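Local coordinates for VirK protein (Legionella pneumophila, PDB 5XTA) that belongs to the VirK family, adopts a fold first seen for bacterial VirK proteins and is probably exported through the type II secretion pathway, at the interface of chains A and B. Numbering follows the deposited sequence. Chains: chain A/B, VirK protein.

The interface of chains A and B. Residues chain A 60, 77, 93, 95, 100; chain B 62, 64, 73.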
loop_
_atom_site.group_PDB
_atom_site.type_symbol
_atom_site.label_atom_id
_atom_site.label_comp_id
_atom_site.label_asym_id
_atom_site.label_seq_id
_atom_site.Cartn_x
_atom_site.Cartn_y
_atom_site.Cartn_z
ATOM N N ARG A 60 6.726 -5.749 4.810
ATOM C CA ARG A 60 8.103 -5.392 4.494
ATOM C C ARG A 60 8.184 -3.882 4.623
ATOM O O ARG A 60 7.631 -3.135 3.792
ATOM C CB ARG A 60 8.464 -5.809 3.080
ATOM C CG ARG A 60 9.907 -5.447 2.721
ATOM C CD ARG A 60 10.250 -5.770 1.297
ATOM N NE ARG A 60 9.555 -4.881 0.375
ATOM C CZ ARG A 60 9.941 -4.613 -0.872
ATOM N NH1 ARG A 60 11.072 -5.077 -1.385
ATOM N NH2 ARG A 60 9.211 -3.807 -1.602
ATOM N N TYR A 77 11.411 -6.719 7.776
ATOM C CA TYR A 77 10.364 -7.635 7.423
ATOM C C TYR A 77 9.788 -8.311 8.677
ATOM O O TYR A 77 10.498 -9.058 9.392
ATOM C CB TYR A 77 10.911 -8.684 6.468
ATOM C CG TYR A 77 9.953 -9.797 6.154
ATOM C CD1 TYR A 77 8.891 -9.597 5.291
ATOM C CD2 TYR A 77 10.094 -11.056 6.732
ATOM C CE1 TYR A 77 8.015 -10.630 4.974
ATOM C CE2 TYR A 77 9.205 -12.082 6.443
ATOM C CZ TYR A 77 8.163 -11.861 5.563
ATOM O OH TYR A 77 7.277 -12.851 5.266
ATOM N N THR A 93 12.783 -9.720 10.577
ATOM C CA THR A 93 14.040 -10.038 9.948
ATOM C C THR A 93 14.550 -8.781 9.263
ATOM O O THR A 93 13.832 -8.139 8.458
ATOM C CB THR A 93 13.852 -11.196 8.946
ATOM O OG1 THR A 93 13.425 -12.364 9.663
ATOM C CG2 THR A 93 15.141 -11.508 8.213
ATOM N N LEU A 95 16.903 -6.816 6.732
ATOM C CA LEU A 95 17.549 -7.059 5.445
ATOM C C LEU A 95 18.135 -5.782 4.846
ATOM O O LEU A 95 17.515 -4.737 4.894
ATOM C CB LEU A 95 16.519 -7.625 4.478
ATOM C CG LEU A 95 15.778 -8.875 4.960
ATOM C CD1 LEU A 95 14.486 -8.998 4.187
ATOM C CD2 LEU A 95 16.622 -10.127 4.808
ATOM N N TYR A 100 19.782 -7.429 0.015
ATOM C CA TYR A 100 18.969 -8.470 0.673
ATOM C C TYR A 100 19.716 -9.393 1.648
ATOM O O TYR A 100 19.143 -10.373 2.115
ATOM C CB TYR A 100 18.128 -9.289 -0.302
ATOM C CG TYR A 100 16.896 -8.533 -0.721
ATOM C CD1 TYR A 100 15.838 -8.330 0.171
ATOM C CD2 TYR A 100 16.807 -7.994 -2.001
ATOM C CE1 TYR A 100 14.701 -7.637 -0.226
ATOM C CE2 TYR A 100 15.686 -7.301 -2.400
ATOM C CZ TYR A 100 14.643 -7.119 -1.504
ATOM O OH TYR A 100 13.573 -6.382 -1.936
ATOM N N PHE B 62 5.932 -9.661 -0.989
ATOM C CA PHE B 62 7.260 -10.061 -0.517
ATOM C C PHE B 62 7.143 -11.100 0.593
ATOM O O PHE B 62 6.275 -10.979 1.464
ATOM C CB PHE B 62 8.011 -8.865 0.012
ATOM C CG PHE B 62 9.401 -9.176 0.459
ATOM C CD1 PHE B 62 10.446 -9.189 -0.468
ATOM C CD2 PHE B 62 9.679 -9.398 1.793
ATOM C CE1 PHE B 62 11.746 -9.443 -0.081
ATOM C CE2 PHE B 62 10.974 -9.657 2.202
ATOM C CZ PHE B 62 12.009 -9.692 1.267
ATOM N N LEU B 64 9.512 -14.357 2.940
ATOM C CA LEU B 64 10.615 -15.285 3.198
ATOM C C LEU B 64 10.068 -16.708 3.391
ATOM O O LEU B 64 10.825 -17.613 3.714
ATOM C CB LEU B 64 11.373 -14.879 4.459
ATOM C CG LEU B 64 12.417 -13.771 4.505
ATOM C CD1 LEU B 64 11.989 -12.580 3.704
ATOM C CD2 LEU B 64 12.720 -13.378 5.942
ATOM N N PRO B 73 14.703 -14.243 0.310
ATOM C CA PRO B 73 13.828 -13.153 -0.144
ATOM C C PRO B 73 13.222 -13.349 -1.553
ATOM O O PRO B 73 13.934 -13.571 -2.532
ATOM C CB PRO B 73 14.744 -11.922 -0.087
ATOM C CG PRO B 73 15.782 -12.287 0.933
ATOM C CD PRO B 73 16.056 -13.725 0.601
#
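B:Phe62, at the end of strand 54-63 of chain B, pushes its ring among A:Arg60, A:Tyr77, A:Leu95 and A:Tyr100, and hides 72 Å² against chain A. One face is covered by the aliphatic part of A:Arg60: its CD lies 3.7 Å from the centroid of the B:Phe62 ring, a CH-pi contact displaced toward the rim. The arginine chain then bends at chi3, and the guanidinium plane lies 26° from that of the phenyl ring; the OH of A:Tyr100, in the same chain, lies in the guanidinium plane at its edge.

Along the phenyl rim, A:Tyr77 brings CD1 in the ring plane, 3.6 Å from CD2 of B:Phe62, and the 73° between planes makes this an edge-to-face pair. At the distal end, CE1 of B:Phe62 meets CE1 of A:Tyr100 at 3.5 Å, the two side chains running past each other in opposite directions, while CD1 of A:Leu95 faces CZ. CG anti to the backbone N (chi1 -177°) puts the B:Phe62 ring against the A:Arg60 methylenes, with its rim toward A:Tyr77 and A:Tyr100.

B:Leu64 buries 62 Å² and sets CD1 over one face of A:Tyr77, 3.8 Å above the plane, while CD2 lies beside the ring's rim, near CD2 of the tyrosine. CD2 of B:Leu64 also meets the CG2 methyl of A:Thr93 tip to tip, at 3.8 Å. The contact joins strands 54-63, 74-83 and 87-96 of chain A and the loop holding A:Tyr100 to a strand end and loops of chain B. The two chains are identical in sequence, yet the interface as a whole departs from exact two-fold symmetry, and the structure alone does not show whether it forms in solution. B:Pro73 adds 44 Å², its CB 3.8 Å from CD1 of the A:Tyr100 ring.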